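Local coordinates for hypoxanthine-guanine phosphoribosyltransferase (Thermus thermophilus, PDB 3ACD), which probably transfers a phosphoribosyl group from phosphoribosyl diphosphate to hypoxanthine or guanine, making IMP or GMP in magnesium-dependent purine salvage, at residues K87-P92 with L115-A120. Sequence-based numbering, arbitrary orientation.
Sequences KDLRLP and LDYLEA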
ATOM      1  N   LYS A  87      -5.790  12.838  -6.424  1.00 60.21           N
ATOM      2  CA  LYS A  87      -6.590  12.170  -5.402  1.00 59.30           C
ATOM      3  C   LYS A  87      -6.620  13.040  -4.149  1.00 57.22           C
ATOM      4  O   LYS A  87      -5.575  13.362  -3.584  1.00 57.37           O
ATOM      5  CB  LYS A  87      -5.990  10.801  -5.067  1.00 61.02           C
ATOM      6  CG  LYS A  87      -6.779   9.998  -4.042  1.00 64.14           C
ATOM      7  CD  LYS A  87      -8.161   9.632  -4.561  1.00 66.32           C
ATOM      8  CE  LYS A  87      -8.925   8.778  -3.559  1.00 67.23           C
ATOM      9  NZ  LYS A  87      -9.151   9.491  -2.272  1.00 67.77           N
ATOM     10  N   ASP A  88      -7.822  13.415  -3.720  1.00 54.24           N
ATOM     11  CA  ASP A  88      -7.983  14.262  -2.542  1.00 52.08           C
ATOM     12  C   ASP A  88      -8.042  13.485  -1.233  1.00 49.04           C
ATOM     13  O   ASP A  88      -8.224  12.267  -1.222  1.00 48.54           O
ATOM     14  CB  ASP A  88      -9.248  15.112  -2.678  1.00 53.21           C
ATOM     15  CG  ASP A  88      -9.189  16.062  -3.853  1.00 54.08           C
ATOM     16  OD1 ASP A  88      -9.037  15.586  -4.996  1.00 57.09           O
ATOM     17  OD2 ASP A  88      -9.294  17.287  -3.632  1.00 56.54           O
ATOM     18  N   LEU A  89      -7.891  14.216  -0.133  1.00 45.14           N
ATOM     19  CA  LEU A  89      -7.931  13.646   1.208  1.00 41.11           C
ATOM     20  C   LEU A  89      -9.378  13.350   1.590  1.00 38.94           C
ATOM     21  O   LEU A  89     -10.291  14.059   1.169  1.00 38.70           O
ATOM     22  CB  LEU A  89      -7.334  14.634   2.219  1.00 41.12           C
ATOM     23  CG  LEU A  89      -5.848  15.010   2.133  1.00 40.35           C
ATOM     24  CD1 LEU A  89      -5.518  15.596   0.769  1.00 42.22           C
ATOM     25  CD2 LEU A  89      -5.527  16.016   3.224  1.00 39.56           C
ATOM     26  N   ARG A  90      -9.581  12.307   2.390  1.00 35.74           N
ATOM     27  CA  ARG A  90     -10.918  11.922   2.827  1.00 34.60           C
ATOM     28  C   ARG A  90     -11.139  12.190   4.313  1.00 30.23           C
ATOM     29  O   ARG A  90     -12.259  12.477   4.736  1.00 30.37           O
ATOM     30  CB  ARG A  90     -11.166  10.442   2.531  1.00 39.57           C
ATOM     31  CG  ARG A  90     -11.283  10.115   1.053  1.00 49.19           C
ATOM     32  CD  ARG A  90     -11.394   8.617   0.825  1.00 57.26           C
ATOM     33  NE  ARG A  90     -12.517   8.030   1.552  1.00 64.58           N
ATOM     34  CZ  ARG A  90     -12.833   6.739   1.526  1.00 67.14           C
ATOM     35  NH1 ARG A  90     -12.112   5.888   0.806  1.00 68.55           N
ATOM     36  NH2 ARG A  90     -13.872   6.295   2.221  1.00 68.87           N
ATOM     37  N   LEU A  91     -10.074  12.090   5.099  1.00 24.39           N
ATOM     38  CA  LEU A  91     -10.155  12.322   6.537  1.00 20.49           C
ATOM     39  C   LEU A  91      -9.650  13.717   6.885  1.00 18.07           C
ATOM     40  O   LEU A  91      -8.779  14.259   6.211  1.00 15.35           O
ATOM     41  CB  LEU A  91      -9.340  11.270   7.296  1.00 21.14           C
ATOM     42  CG  LEU A  91      -9.933   9.858   7.397  1.00 24.39           C
ATOM     43  CD1 LEU A  91     -10.137   9.264   6.013  1.00 25.67           C
ATOM     44  CD2 LEU A  91      -9.004   8.983   8.217  1.00 23.38           C
ATOM     45  N   PRO A  92     -10.205  14.324   7.945  1.00 17.98           N
ATOM     46  CA  PRO A  92      -9.793  15.667   8.362  1.00 17.48           C
ATOM     47  C   PRO A  92      -8.352  15.694   8.855  1.00 16.90           C
ATOM     48  O   PRO A  92      -7.888  14.738   9.476  1.00 16.94           O
ATOM     49  CB  PRO A  92     -10.775  15.999   9.488  1.00 18.43           C
ATOM     50  CG  PRO A  92     -11.983  15.163   9.165  1.00 19.86           C
ATOM     51  CD  PRO A  92     -11.357  13.859   8.736  1.00 18.22           C
ATOM     52  N   LEU A 115       3.173  20.074   1.161  1.00 16.13           N
ATOM     53  CA  LEU A 115       3.257  20.651   2.495  1.00 15.90           C
ATOM     54  C   LEU A 115       2.454  21.941   2.617  1.00 18.22           C
ATOM     55  O   LEU A 115       1.804  22.169   3.633  1.00 19.03           O
ATOM     56  CB  LEU A 115       4.717  20.900   2.890  1.00 15.91           C
ATOM     57  CG  LEU A 115       5.556  19.636   3.134  1.00 15.49           C
ATOM     58  CD1 LEU A 115       6.967  20.017   3.531  1.00 17.13           C
ATOM     59  CD2 LEU A 115       4.914  18.797   4.230  1.00 13.82           C
ATOM     60  N   ASP A 116       2.501  22.787   1.594  1.00 20.30           N
ATOM     61  CA  ASP A 116       1.745  24.034   1.638  1.00 22.85           C
ATOM     62  C   ASP A 116       0.251  23.725   1.646  1.00 22.86           C
ATOM     63  O   ASP A 116      -0.525  24.373   2.351  1.00 21.47           O
ATOM     64  CB  ASP A 116       2.076  24.921   0.435  1.00 26.43           C
ATOM     65  CG  ASP A 116       3.489  25.476   0.485  1.00 30.15           C
ATOM     66  OD1 ASP A 116       3.938  25.872   1.582  1.00 31.26           O
ATOM     67  OD2 ASP A 116       4.146  25.529  -0.576  1.00 34.04           O
ATOM     68  N   TYR A 117      -0.147  22.733   0.855  1.00 22.10           N
ATOM     69  CA  TYR A 117      -1.548  22.335   0.777  1.00 23.60           C
ATOM     70  C   TYR A 117      -2.054  21.872   2.141  1.00 23.09           C
ATOM     71  O   TYR A 117      -3.110  22.308   2.609  1.00 23.42           O
ATOM     72  CB  TYR A 117      -1.719  21.206  -0.241  1.00 25.66           C
ATOM     73  CG  TYR A 117      -3.136  20.690  -0.346  1.00 28.72           C
ATOM     74  CD1 TYR A 117      -4.146  21.476  -0.904  1.00 31.44           C
ATOM     75  CD2 TYR A 117      -3.471  19.418   0.117  1.00 30.09           C
ATOM     76  CE1 TYR A 117      -5.457  21.006  -0.998  1.00 33.23           C
ATOM     77  CE2 TYR A 117      -4.779  18.937   0.030  1.00 31.61           C
ATOM     78  CZ  TYR A 117      -5.766  19.737  -0.530  1.00 33.50           C
ATOM     79  OH  TYR A 117      -7.056  19.270  -0.622  1.00 33.64           O
ATOM     80  N   LEU A 118      -1.293  20.984   2.775  1.00 20.92           N
ATOM     81  CA  LEU A 118      -1.657  20.453   4.081  1.00 20.29           C
ATOM     82  C   LEU A 118      -1.661  21.525   5.170  1.00 20.05           C
ATOM     83  O   LEU A 118      -2.570  21.575   6.003  1.00 18.93           O
ATOM     84  CB  LEU A 118      -0.691  19.333   4.481  1.00 19.71           C
ATOM     85  CG  LEU A 118      -0.609  18.110   3.562  1.00 19.76           C
ATOM     86  CD1 LEU A 118       0.403  17.123   4.126  1.00 19.54           C
ATOM     87  CD2 LEU A 118      -1.981  17.452   3.443  1.00 21.43           C
ATOM     88  N   GLU A 119      -0.646  22.382   5.167  1.00 19.92           N
ATOM     89  CA  GLU A 119      -0.555  23.430   6.178  1.00 22.01           C
ATOM     90  C   GLU A 119      -1.737  24.392   6.112  1.00 21.17           C
ATOM     91  O   GLU A 119      -2.140  24.955   7.131  1.00 21.95           O
ATOM     92  CB  GLU A 119       0.755  24.206   6.024  1.00 24.22           C
ATOM     93  CG  GLU A 119       1.995  23.400   6.391  1.00 28.42           C
ATOM     94  CD  GLU A 119       2.034  23.007   7.859  1.00 29.95           C
ATOM     95  OE1 GLU A 119       1.038  23.248   8.576  1.00 31.48           O
ATOM     96  OE2 GLU A 119       3.063  22.452   8.297  1.00 32.55           O
ATOM     97  N   ALA A 120      -2.288  24.570   4.917  1.00 21.16           N
ATOM     98  CA  ALA A 120      -3.426  25.464   4.720  1.00 22.88           C
ATOM     99  C   ALA A 120      -4.644  25.028   5.535  1.00 23.86           C
ATOM    100  O   ALA A 120      -5.515  25.845   5.841  1.00 23.88           O
ATOM    101  CB  ALA A 120      -3.783  25.529   3.243  1.00 24.69           C
TER
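The irregular, largely extended backbone of 87-92, kinked at Arg90, passes the C-terminal part of helix 109-119 at a distance only side chains can bridge, the CA atoms of Leu89 and Leu118 being 9.7 Å apart. Leu89 spans the gap by dividing its fork between two helix residues. Its CD1 meets the edge of the Tyr117 ring near the ring plane, 3.5 Å from CE2, while its CD2 rests 3.8 Å from CD2 of Leu118. A branched leucine suits this place because its two methyls diverge, one serving an aromatic edge and the other an aliphatic tip. With chi1 at 178°, the CB-CG bond of Tyr117 points opposite its backbone N and carries the ring off the helix and alongside Leu89, the two side chains running past each other in opposite directions. This is packing within the type I phosphoribosyltransferase fold, where helix 109-119 follows the nucleotide-binding loop and lies against the parallel sheet. The loop 87-92 leads from strand 64-70 to strand 97-102, and Leu89 also touches Asp66 and Ile68 of the former. Leu118, buried, suits the inner side of the helix, where it packs on Ile42 of strand 40-45 and on Ile93. A tyrosine suits its partly exposed position: the ring edge offers carbon to Leu89, while OH can lie among polar groups, 4.2 Å from OD2 of exposed Asp88, too far for a hydrogen bond. Asp66 anchors the loop beyond Leu89, its OD2 accepting hydrogen bonds from the backbone N of both Arg90 and Leu91.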